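Local coordinates for protein diaminopimelate decarboxylase (PDB 2P3E) that probably catalyses the decarboxylation of meso-diaminopimelate to L-lysine, the last step of lysine biosynthesis, with pyridoxal 5'-phosphate as cofactor, at residues K5-Y10 against Y325-P330; L3-E6 against L11-R14; F127-E130 against E134-V137. One frame throughout, in Å; residues are numbered along the deposited sequence.

Contacts 1 and 2 are neighbours. Their centres lie about 7 Å apart. They also touch: Ile329 CD1 is 3.6 Å from Leu4 CD1, and Tyr13 OH lies 2.6 Å from Pro330 O, a probable hydrogen bond. Together they set helix 3-7 against both strand 11-14 and the chain leading into strand 328-330. Contact 3 sits in the parallel barrel across the chain's centre, about 40 Å from contact 1 and about 46 Å from contact 2, centre to centre. It borders the probable cofactor site: the Asn128 side chain is about 4 Å from that of Glu279. In contact 1 the Tyr325 side chain is about 7 Å from that of Arg318, predicted to bind substrate.

Contact 1. Residues K5-Y10 against Y325-P330; sequences KEYNPY and YHHIIP
Tyr7 meets His327 with the outer part of its ring. Tyr7 OH lies 3.6 Å from His327 CB, and Tyr7 CZ also rests against this methylene. Farther along, Tyr7 CE2 comes to 4.0 Å from His327 CD2. The two ring planes are almost parallel, 9° apart. They are slid so far past each other that there is hardly any overlap, with centroids 5.3 Å apart. The contact is therefore mainly a van der Waals one. It is small, burying about 100 Å² in all.

Tyr325 touches the same hydroxyl more loosely, at 4.4 Å from Tyr325 CE2 to Tyr7 OH. Its firmer bond is to His327. Tyr325 OH and His327 ND1 are hydrogen-bonded at 2.9 Å, with His327 ND1 in the plane of the Tyr325 ring at its edge. This bond restrains the rotation of the imidazole. His327 CG stands anti to its backbone N (chi1 -160°), which carries the imidazole out to meet both tyrosines.

Beyond this shell, Tyr7 OH is hydrogen-bonded to the backbone O of Tyr249. The Tyr7 ring also takes a cation-pi contact from Lys248, and Tyr325 takes one from Arg358. Asn8, the first residue to leave helical geometry, turns the chain after the helix. Its OD1 accepts from Tyr10 N at 2.9 Å, with an N-H...O angle of 155°.

The Asn8-Tyr10 bond makes an Asx turn, which leads the chain from helix 3-7 to strand 11-14. Across the contact, the N-terminal helix is joined to the segment entering strand 328-330 of the mixed sheet. That segment follows helix 318-322, which carries Arg318 and Tyr322, both predicted to bind substrate. The contact thus ties the chain's start to the beta domain expected of this class of decarboxylases.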
ATOM      1  N   LYS B   5      14.286 -23.533  11.483  1.00 26.82           N
ATOM      2  CA  LYS B   5      15.586 -22.920  11.788  1.00 26.58           C
ATOM      3  C   LYS B   5      16.360 -22.428  10.561  1.00 25.54           C
ATOM      4  O   LYS B   5      17.208 -21.536  10.674  1.00 25.69           O
ATOM      5  CB  LYS B   5      16.442 -23.860  12.656  1.00 26.96           C
ATOM      6  CG  LYS B   5      15.903 -24.008  14.091  1.00 28.24           C
ATOM      7  CD  LYS B   5      16.640 -25.098  14.866  1.00 30.25           C
ATOM      8  CE  LYS B   5      15.821 -25.566  16.076  1.00 33.95           C
ATOM      9  NZ  LYS B   5      16.127 -24.823  17.332  1.00 37.22           N
ATOM     10  N   GLU B   6      16.067 -23.005   9.396  1.00 24.35           N
ATOM     11  CA  GLU B   6      16.608 -22.518   8.131  1.00 23.74           C
ATOM     12  C   GLU B   6      16.098 -21.117   7.824  1.00 22.63           C
ATOM     13  O   GLU B   6      16.814 -20.317   7.225  1.00 22.33           O
ATOM     14  CB  GLU B   6      16.261 -23.452   6.973  1.00 23.73           C
ATOM     15  CG  GLU B   6      16.988 -24.809   7.031  1.00 25.73           C
ATOM     16  CD  GLU B   6      16.551 -25.744   5.926  1.00 26.04           C
ATOM     17  OE1 GLU B   6      15.582 -25.446   5.198  1.00 26.45           O
ATOM     18  OE2 GLU B   6      17.185 -26.806   5.788  1.00 30.81           O
ATOM     19  N   TYR B   7      14.861 -20.833   8.230  1.00 20.83           N
ATOM     20  CA  TYR B   7      14.311 -19.483   8.115  1.00 19.67           C
ATOM     21  C   TYR B   7      14.946 -18.556   9.136  1.00 19.51           C
ATOM     22  O   TYR B   7      15.482 -17.495   8.789  1.00 18.82           O
ATOM     23  CB  TYR B   7      12.784 -19.507   8.267  1.00 19.18           C
ATOM     24  CG  TYR B   7      12.074 -20.019   7.048  1.00 18.86           C
ATOM     25  CD1 TYR B   7      11.887 -19.197   5.942  1.00 17.35           C
ATOM     26  CD2 TYR B   7      11.588 -21.334   6.993  1.00 17.15           C
ATOM     27  CE1 TYR B   7      11.265 -19.655   4.807  1.00 16.29           C
ATOM     28  CE2 TYR B   7      10.950 -21.808   5.861  1.00 17.82           C
ATOM     29  CZ  TYR B   7      10.777 -20.954   4.771  1.00 17.35           C
ATOM     30  OH  TYR B   7      10.136 -21.375   3.642  1.00 16.89           O
ATOM     31  N   ASN B   8      14.917 -18.978  10.400  1.00 19.22           N
ATOM     32  CA  ASN B   8      15.415 -18.172  11.506  1.00 19.77           C
ATOM     33  C   ASN B   8      15.792 -19.127  12.645  1.00 20.63           C
ATOM     34  O   ASN B   8      14.920 -19.820  13.183  1.00 21.01           O
ATOM     35  CB  ASN B   8      14.350 -17.153  11.961  1.00 18.52           C
ATOM     36  CG  ASN B   8      14.870 -16.158  12.994  1.00 19.14           C
ATOM     37  OD1 ASN B   8      15.626 -16.519  13.903  1.00 17.89           O
ATOM     38  ND2 ASN B   8      14.458 -14.883  12.865  1.00 16.27           N
ATOM     39  N   PRO B   9      17.085 -19.181  13.002  1.00 21.66           N
ATOM     40  CA  PRO B   9      17.483 -20.201  13.984  1.00 22.58           C
ATOM     41  C   PRO B   9      17.015 -19.890  15.405  1.00 22.79           C
ATOM     42  O   PRO B   9      17.198 -20.719  16.298  1.00 22.67           O
ATOM     43  CB  PRO B   9      19.011 -20.196  13.889  1.00 22.69           C
ATOM     44  CG  PRO B   9      19.358 -18.845  13.445  1.00 22.52           C
ATOM     45  CD  PRO B   9      18.233 -18.377  12.555  1.00 21.24           C
ATOM     46  N   TYR B  10      16.392 -18.723  15.604  1.00 23.03           N
ATOM     47  CA  TYR B  10      15.779 -18.380  16.893  1.00 23.83           C
ATOM     48  C   TYR B  10      14.319 -18.826  17.002  1.00 24.08           C
ATOM     49  O   TYR B  10      13.704 -18.658  18.048  1.00 23.45           O
ATOM     50  CB  TYR B  10      15.938 -16.890  17.198  1.00 24.20           C
ATOM     51  CG  TYR B  10      17.379 -16.521  17.414  1.00 26.15           C
ATOM     52  CD1 TYR B  10      17.985 -16.760  18.656  1.00 28.00           C
ATOM     53  CD2 TYR B  10      18.151 -15.976  16.384  1.00 26.11           C
ATOM     54  CE1 TYR B  10      19.297 -16.462  18.874  1.00 27.94           C
ATOM     55  CE2 TYR B  10      19.491 -15.664  16.597  1.00 26.95           C
ATOM     56  CZ  TYR B  10      20.048 -15.914  17.858  1.00 27.77           C
ATOM     57  OH  TYR B  10      21.362 -15.626  18.135  1.00 28.43           O
ATOM     58  N   TYR B 325       5.523 -15.823  -2.303  1.00 16.47           N
ATOM     59  CA  TYR B 325       5.425 -16.898  -1.339  1.00 15.31           C
ATOM     60  C   TYR B 325       5.992 -16.446   0.019  1.00 15.14           C
ATOM     61  O   TYR B 325       7.172 -16.055   0.136  1.00 15.60           O
ATOM     62  CB  TYR B 325       6.191 -18.151  -1.843  1.00 15.65           C
ATOM     63  CG  TYR B 325       6.058 -19.349  -0.921  1.00 15.45           C
ATOM     64  CD1 TYR B 325       5.204 -20.413  -1.236  1.00 15.00           C
ATOM     65  CD2 TYR B 325       6.751 -19.402   0.292  1.00 14.85           C
ATOM     66  CE1 TYR B 325       5.053 -21.488  -0.369  1.00 15.16           C
ATOM     67  CE2 TYR B 325       6.618 -20.488   1.153  1.00 14.36           C
ATOM     68  CZ  TYR B 325       5.771 -21.521   0.814  1.00 15.44           C
ATOM     69  OH  TYR B 325       5.642 -22.578   1.675  1.00 16.96           O
ATOM     70  N   HIS B 326       5.141 -16.514   1.036  1.00 13.74           N
ATOM     71  CA  HIS B 326       5.556 -16.473   2.435  1.00 13.59           C
ATOM     72  C   HIS B 326       5.109 -17.782   3.100  1.00 13.57           C
ATOM     73  O   HIS B 326       3.953 -18.180   2.971  1.00 13.37           O
ATOM     74  CB  HIS B 326       4.910 -15.286   3.165  1.00 13.04           C
ATOM     75  CG  HIS B 326       5.499 -13.961   2.786  1.00 13.27           C
ATOM     76  ND1 HIS B 326       6.414 -13.299   3.578  1.00 13.09           N
ATOM     77  CD2 HIS B 326       5.312 -13.181   1.691  1.00 13.78           C
ATOM     78  CE1 HIS B 326       6.778 -12.173   2.980  1.00 14.01           C
ATOM     79  NE2 HIS B 326       6.120 -12.076   1.839  1.00 14.10           N
ATOM     80  N   HIS B 327       6.032 -18.428   3.795  1.00 13.59           N
ATOM     81  CA  HIS B 327       5.728 -19.640   4.547  1.00 14.27           C
ATOM     82  C   HIS B 327       4.809 -19.294   5.720  1.00 14.55           C
ATOM     83  O   HIS B 327       5.029 -18.301   6.428  1.00 13.18           O
ATOM     84  CB  HIS B 327       7.014 -20.320   5.015  1.00 14.46           C
ATOM     85  CG  HIS B 327       6.848 -21.777   5.357  1.00 16.34           C
ATOM     86  ND1 HIS B 327       6.390 -22.706   4.451  1.00 18.41           N
ATOM     87  CD2 HIS B 327       7.101 -22.460   6.500  1.00 18.78           C
ATOM     88  CE1 HIS B 327       6.346 -23.900   5.025  1.00 19.09           C
ATOM     89  NE2 HIS B 327       6.787 -23.781   6.265  1.00 19.72           N
ATOM     90  N   ILE B 328       3.747 -20.088   5.881  1.00 14.48           N
ATOM     91  CA  ILE B 328       2.759 -19.864   6.948  1.00 14.88           C
ATOM     92  C   ILE B 328       2.604 -21.146   7.785  1.00 15.52           C
ATOM     93  O   ILE B 328       2.330 -22.217   7.231  1.00 15.35           O
ATOM     94  CB  ILE B 328       1.379 -19.402   6.400  1.00 14.76           C
ATOM     95  CG1 ILE B 328       1.549 -18.120   5.541  1.00 14.61           C
ATOM     96  CG2 ILE B 328       0.392 -19.177   7.549  1.00 15.12           C
ATOM     97  CD1 ILE B 328       0.262 -17.567   4.949  1.00 13.54           C
ATOM     98  N   ILE B 329       2.779 -21.007   9.097  1.00 15.27           N
ATOM     99  CA  ILE B 329       2.767 -22.129  10.025  1.00 16.55           C
ATOM    100  C   ILE B 329       1.855 -21.822  11.209  1.00 16.83           C
ATOM    101  O   ILE B 329       1.676 -20.641  11.570  1.00 16.65           O
ATOM    102  CB  ILE B 329       4.198 -22.468  10.538  1.00 15.85           C
ATOM    103  CG1 ILE B 329       4.800 -21.276  11.312  1.00 16.20           C
ATOM    104  CG2 ILE B 329       5.074 -22.895   9.360  1.00 18.10           C
ATOM    105  CD1 ILE B 329       6.197 -21.508  11.920  1.00 16.28           C
ATOM    106  N   PRO B 330       1.290 -22.876  11.835  1.00 17.66           N
ATOM    107  CA  PRO B 330       0.505 -22.643  13.045  1.00 17.62           C
ATOM    108  C   PRO B 330       1.391 -22.313  14.253  1.00 18.51           C
ATOM    109  O   PRO B 330       2.531 -22.808  14.374  1.00 18.71           O
ATOM    110  CB  PRO B 330      -0.263 -23.961  13.221  1.00 17.97           C
ATOM    111  CG  PRO B 330       0.672 -25.015  12.643  1.00 17.44           C
ATOM    112  CD  PRO B 330       1.351 -24.316  11.480  1.00 18.01           C
TER

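Contact 2. Residues L3-E6 against L11-R14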
ATOM      1  N   LEU B   3      13.615 -27.290   8.966  1.00 27.73           N
ATOM      2  CA  LEU B   3      13.052 -26.228   8.113  1.00 27.71           C
ATOM      3  C   LEU B   3      12.924 -24.864   8.808  1.00 27.56           C
ATOM      4  O   LEU B   3      13.453 -23.871   8.308  1.00 27.09           O
ATOM      5  CB  LEU B   3      11.712 -26.658   7.493  1.00 27.47           C
ATOM      6  CG  LEU B   3      11.096 -25.656   6.497  1.00 27.79           C
ATOM      7  CD1 LEU B   3      12.002 -25.423   5.255  1.00 27.90           C
ATOM      8  CD2 LEU B   3       9.687 -26.056   6.097  1.00 26.20           C
ATOM      9  N   LEU B   4      12.244 -24.825   9.954  1.00 27.31           N
ATOM     10  CA  LEU B   4      12.000 -23.555  10.660  1.00 27.56           C
ATOM     11  C   LEU B   4      13.272 -22.805  11.025  1.00 27.07           C
ATOM     12  O   LEU B   4      13.343 -21.585  10.876  1.00 27.00           O
ATOM     13  CB  LEU B   4      11.141 -23.768  11.907  1.00 28.17           C
ATOM     14  CG  LEU B   4       9.670 -24.054  11.646  1.00 29.55           C
ATOM     15  CD1 LEU B   4       8.901 -23.739  12.913  1.00 31.95           C
ATOM     16  CD2 LEU B   4       9.133 -23.251  10.454  1.00 30.12           C
ATOM     17  N   LYS B   5      14.286 -23.533  11.483  1.00 26.82           N
ATOM     18  CA  LYS B   5      15.586 -22.920  11.788  1.00 26.58           C
ATOM     19  C   LYS B   5      16.360 -22.428  10.561  1.00 25.54           C
ATOM     20  O   LYS B   5      17.208 -21.536  10.674  1.00 25.69           O
ATOM     21  CB  LYS B   5      16.442 -23.860  12.656  1.00 26.96           C
ATOM     22  CG  LYS B   5      15.903 -24.008  14.091  1.00 28.24           C
ATOM     23  CD  LYS B   5      16.640 -25.098  14.866  1.00 30.25           C
ATOM     24  CE  LYS B   5      15.821 -25.566  16.076  1.00 33.95           C
ATOM     25  NZ  LYS B   5      16.127 -24.823  17.332  1.00 37.22           N
ATOM     26  N   GLU B   6      16.067 -23.005   9.396  1.00 24.35           N
ATOM     27  CA  GLU B   6      16.608 -22.518   8.131  1.00 23.74           C
ATOM     28  C   GLU B   6      16.098 -21.117   7.824  1.00 22.63           C
ATOM     29  O   GLU B   6      16.814 -20.317   7.225  1.00 22.33           O
ATOM     30  CB  GLU B   6      16.261 -23.452   6.973  1.00 23.73           C
ATOM     31  CG  GLU B   6      16.988 -24.809   7.031  1.00 25.73           C
ATOM     32  CD  GLU B   6      16.551 -25.744   5.926  1.00 26.04           C
ATOM     33  OE1 GLU B   6      15.582 -25.446   5.198  1.00 26.45           O
ATOM     34  OE2 GLU B   6      17.185 -26.806   5.788  1.00 30.81           O
ATOM     35  N   LEU B  11      13.798 -19.416  15.925  1.00 24.87           N
ATOM     36  CA  LEU B  11      12.461 -19.986  15.914  1.00 25.88           C
ATOM     37  C   LEU B  11      12.506 -21.460  16.296  1.00 26.78           C
ATOM     38  O   LEU B  11      13.339 -22.222  15.793  1.00 27.46           O
ATOM     39  CB  LEU B  11      11.824 -19.883  14.524  1.00 25.61           C
ATOM     40  CG  LEU B  11      11.125 -18.610  14.045  1.00 26.70           C
ATOM     41  CD1 LEU B  11      10.838 -18.737  12.551  1.00 26.83           C
ATOM     42  CD2 LEU B  11       9.829 -18.387  14.821  1.00 27.39           C
ATOM     43  N   GLU B  12      11.580 -21.866  17.152  1.00 27.28           N
ATOM     44  CA  GLU B  12      11.444 -23.277  17.497  1.00 28.02           C
ATOM     45  C   GLU B  12      10.094 -23.565  18.109  1.00 27.56           C
ATOM     46  O   GLU B  12       9.493 -22.699  18.757  1.00 26.75           O
ATOM     47  CB  GLU B  12      12.544 -23.712  18.484  1.00 27.68           C
ATOM     48  CG  GLU B  12      12.548 -22.955  19.780  1.00 29.37           C
ATOM     49  CD  GLU B  12      13.502 -23.553  20.814  1.00 32.32           C
ATOM     50  OE1 GLU B  12      14.528 -24.162  20.419  1.00 35.04           O
ATOM     51  OE2 GLU B  12      13.218 -23.413  22.020  1.00 34.03           O
ATOM     52  N   TYR B  13       9.631 -24.795  17.910  1.00 27.60           N
ATOM     53  CA  TYR B  13       8.515 -25.312  18.677  1.00 27.51           C
ATOM     54  C   TYR B  13       9.000 -25.904  20.002  1.00 28.35           C
ATOM     55  O   TYR B  13      10.025 -26.598  20.044  1.00 28.35           O
ATOM     56  CB  TYR B  13       7.771 -26.365  17.880  1.00 27.35           C
ATOM     57  CG  TYR B  13       6.887 -25.822  16.782  1.00 26.42           C
ATOM     58  CD1 TYR B  13       5.694 -25.157  17.078  1.00 24.37           C
ATOM     59  CD2 TYR B  13       7.224 -26.005  15.445  1.00 25.86           C
ATOM     60  CE1 TYR B  13       4.865 -24.670  16.062  1.00 24.11           C
ATOM     61  CE2 TYR B  13       6.401 -25.531  14.422  1.00 26.18           C
ATOM     62  CZ  TYR B  13       5.227 -24.852  14.743  1.00 24.77           C
ATOM     63  OH  TYR B  13       4.425 -24.395  13.725  1.00 23.94           O
ATOM     64  N   ARG B  14       8.281 -25.588  21.078  1.00 28.45           N
ATOM     65  CA  ARG B  14       8.522 -26.162  22.411  1.00 29.25           C
ATOM     66  C   ARG B  14       7.200 -26.751  22.890  1.00 28.91           C
ATOM     67  O   ARG B  14       6.275 -25.996  23.241  1.00 28.98           O
ATOM     68  CB  ARG B  14       8.953 -25.091  23.414  1.00 29.09           C
ATOM     69  CG  ARG B  14      10.265 -24.387  23.136  1.00 30.39           C
ATOM     70  CD  ARG B  14      10.612 -23.470  24.323  1.00 30.79           C
ATOM     71  NE  ARG B  14      11.821 -22.693  24.092  1.00 31.79           N
ATOM     72  CZ  ARG B  14      12.336 -21.818  24.950  1.00 32.98           C
ATOM     73  NH1 ARG B  14      11.767 -21.602  26.137  1.00 33.41           N
ATOM     74  NH2 ARG B  14      13.443 -21.170  24.619  1.00 34.52           N
TER
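Leu4 and Tyr13 make the closest apolar contact. Leu4 CD1 meets the phenol ring obliquely, at its CD2-CE2 side, 3.4 Å from Tyr13 CE2 and 3.8 Å from Tyr13 CD2. The two side chains cross at about a right angle. Leu18 of strand 17-20 and Ile329 of strand 328-330 touch both residues and extend this apolar cluster.

Two backbone carbonyls are met by aliphatic groups. The Leu11 CD1 methyl lies by the backbone of Leu4, 4.1 Å from Leu4 O. The aliphatic part of Lys5 runs past the backbone of Leu11, where Lys5 CG lies 3.6 Å from Leu11 O. That carbonyl oxygen is buried by the contact and has no polar partner in the model.

The charged part lies at the end of Lys5. The chain is extended until a bend at its last torsion (chi4 -92°). Lys5 NZ then reaches Glu12 OE1 at 3.5 Å, a long and weak salt bridge. The other oxygen, Glu12 OE2, takes a much shorter bond of 2.6 Å from Arg14 NE. This bond lies close to the guanidinium plane and has an N-H...O angle of 164°.

The Glu12 carboxylate is thus shared between two cations, one on each oxygen. The stronger hold comes from its own strand. Polar bonding between helix 3-7 and strand 11-14 is therefore slight. Their association probably rests chiefly on apolar packing of Leu4 and Leu11, with the Lys5 methylenes, and with Tyr13 at the margin.

Contact 3. Residues F127-E130 against E134-V137; sequences FNVE and ELDV
Glu134 and Val129 lie alongside each other, their side chains running in opposite directions. With chi1 near 180° (-179°), Glu134 points its chain straight away from the backbone N, and the chain is extended beyond CG. The carboxylate therefore reaches back from the helix to the end of the strand. Val129 CG1 sits over the face of the Glu134 carboxylate, 3.7 Å from Glu134 CD, on the side from which Glu130 N also comes. The other methyl, Val129 CG2, sits 3.7 Å from Glu134 OE2.

The two carboxylate oxygens have different tasks. Glu134 OE1 accepts a hydrogen bond from Glu130 N at 2.9 Å, with an N-H...O angle of 163°. The donor comes from well above the carboxylate plane, about 50° out of it. Glu134 OE2 forms a salt bridge with Lys111. Both oxygens are thus held, which would fix the turn of the group in this buried place.

Leu135 crosses Val129 obliquely from the next position of the helix. Its CD2 is 3.8 Å from Val129 CG1. The Glu130 side chain leads away from the helix, bent at chi2, to Arg154 and to the backbone N of Gly177. Phe297 of the second subunit packs on Glu134.

Strand 126-129 and helix 132-145 begin a beta-alpha-beta unit that continues into strand 149-156. This unit belongs to the TIM-barrel domain that binds pyridoxal phosphate in this family.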
ATOM      1  N   PHE B 127      25.984  11.165  -2.861  1.00 15.14           N
ATOM      2  CA  PHE B 127      24.781  11.036  -3.685  1.00 15.72           C
ATOM      3  C   PHE B 127      25.032  10.050  -4.833  1.00 15.70           C
ATOM      4  O   PHE B 127      25.983  10.218  -5.629  1.00 15.74           O
ATOM      5  CB  PHE B 127      24.389  12.386  -4.285  1.00 15.76           C
ATOM      6  CG  PHE B 127      23.916  13.386  -3.276  1.00 15.98           C
ATOM      7  CD1 PHE B 127      22.561  13.509  -2.978  1.00 15.43           C
ATOM      8  CD2 PHE B 127      24.836  14.190  -2.594  1.00 18.05           C
ATOM      9  CE1 PHE B 127      22.127  14.441  -2.022  1.00 14.80           C
ATOM     10  CE2 PHE B 127      24.412  15.126  -1.640  1.00 16.49           C
ATOM     11  CZ  PHE B 127      23.061  15.252  -1.362  1.00 15.67           C
ATOM     12  N   ASN B 128      24.200   9.016  -4.911  1.00 15.52           N
ATOM     13  CA  ASN B 128      24.199   8.117  -6.063  1.00 15.53           C
ATOM     14  C   ASN B 128      23.226   8.645  -7.102  1.00 16.96           C
ATOM     15  O   ASN B 128      21.999   8.503  -6.978  1.00 15.97           O
ATOM     16  CB  ASN B 128      23.899   6.664  -5.649  1.00 15.11           C
ATOM     17  CG  ASN B 128      24.993   6.084  -4.777  1.00 16.14           C
ATOM     18  OD1 ASN B 128      26.183   6.334  -5.011  1.00 17.84           O
ATOM     19  ND2 ASN B 128      24.608   5.307  -3.776  1.00 15.44           N
ATOM     20  N   VAL B 129      23.806   9.268  -8.127  1.00 17.62           N
ATOM     21  CA  VAL B 129      23.086  10.092  -9.056  1.00 19.47           C
ATOM     22  C   VAL B 129      22.457   9.265 -10.171  1.00 20.36           C
ATOM     23  O   VAL B 129      23.095   8.379 -10.764  1.00 20.61           O
ATOM     24  CB  VAL B 129      23.982  11.252  -9.611  1.00 19.15           C
ATOM     25  CG1 VAL B 129      23.263  12.023 -10.668  1.00 20.92           C
ATOM     26  CG2 VAL B 129      24.372  12.219  -8.480  1.00 20.99           C
ATOM     27  N   GLU B 130      21.199   9.603 -10.441  1.00 21.48           N
ATOM     28  CA  GLU B 130      20.313   8.875 -11.334  1.00 22.41           C
ATOM     29  C   GLU B 130      20.063   9.575 -12.678  1.00 22.95           C
ATOM     30  O   GLU B 130      19.519   8.955 -13.594  1.00 23.00           O
ATOM     31  CB  GLU B 130      18.978   8.623 -10.618  1.00 23.00           C
ATOM     32  CG  GLU B 130      19.071   7.646  -9.446  1.00 24.58           C
ATOM     33  CD  GLU B 130      19.238   6.187  -9.872  1.00 28.74           C
ATOM     34  OE1 GLU B 130      19.176   5.878 -11.088  1.00 29.08           O
ATOM     35  OE2 GLU B 130      19.421   5.349  -8.969  1.00 30.54           O
ATOM     36  N   GLU B 134      19.816  15.851 -12.601  1.00 22.68           N
ATOM     37  CA  GLU B 134      20.125  15.761 -11.177  1.00 21.92           C
ATOM     38  C   GLU B 134      21.527  16.292 -10.859  1.00 21.52           C
ATOM     39  O   GLU B 134      21.705  16.949  -9.851  1.00 21.08           O
ATOM     40  CB  GLU B 134      19.944  14.322 -10.649  1.00 21.71           C
ATOM     41  CG  GLU B 134      20.244  14.162  -9.143  1.00 22.03           C
ATOM     42  CD  GLU B 134      20.208  12.714  -8.654  1.00 22.12           C
ATOM     43  OE1 GLU B 134      19.632  11.855  -9.360  1.00 21.30           O
ATOM     44  OE2 GLU B 134      20.782  12.430  -7.568  1.00 21.05           O
ATOM     45  N   LEU B 135      22.510  15.995 -11.710  1.00 20.91           N
ATOM     46  CA  LEU B 135      23.842  16.607 -11.578  1.00 20.78           C
ATOM     47  C   LEU B 135      23.777  18.155 -11.532  1.00 20.67           C
ATOM     48  O   LEU B 135      24.362  18.770 -10.654  1.00 20.69           O
ATOM     49  CB  LEU B 135      24.777  16.134 -12.701  1.00 20.30           C
ATOM     50  CG  LEU B 135      25.197  14.649 -12.721  1.00 19.36           C
ATOM     51  CD1 LEU B 135      25.871  14.288 -14.045  1.00 20.32           C
ATOM     52  CD2 LEU B 135      26.114  14.351 -11.571  1.00 19.25           C
ATOM     53  N   ASP B 136      23.051  18.745 -12.478  1.00 21.25           N
ATOM     54  CA  ASP B 136      22.878  20.196 -12.599  1.00 21.85           C
ATOM     55  C   ASP B 136      22.164  20.780 -11.378  1.00 22.31           C
ATOM     56  O   ASP B 136      22.589  21.809 -10.815  1.00 21.82           O
ATOM     57  CB  ASP B 136      22.067  20.505 -13.864  1.00 22.12           C
ATOM     58  CG  ASP B 136      22.850  20.265 -15.134  1.00 23.27           C
ATOM     59  OD1 ASP B 136      24.082  20.405 -15.106  1.00 24.71           O
ATOM     60  OD2 ASP B 136      22.232  19.939 -16.171  1.00 25.59           O
ATOM     61  N   VAL B 137      21.087  20.104 -10.972  1.00 21.81           N
ATOM     62  CA  VAL B 137      20.299  20.478  -9.793  1.00 21.99           C
ATOM     63  C   VAL B 137      21.116  20.420  -8.513  1.00 21.93           C
ATOM     64  O   VAL B 137      21.138  21.397  -7.749  1.00 21.50           O
ATOM     65  CB  VAL B 137      19.011  19.613  -9.659  1.00 22.17           C
ATOM     66  CG1 VAL B 137      18.310  19.890  -8.321  1.00 22.81           C
ATOM     67  CG2 VAL B 137      18.073  19.866 -10.826  1.00 22.40           C
TER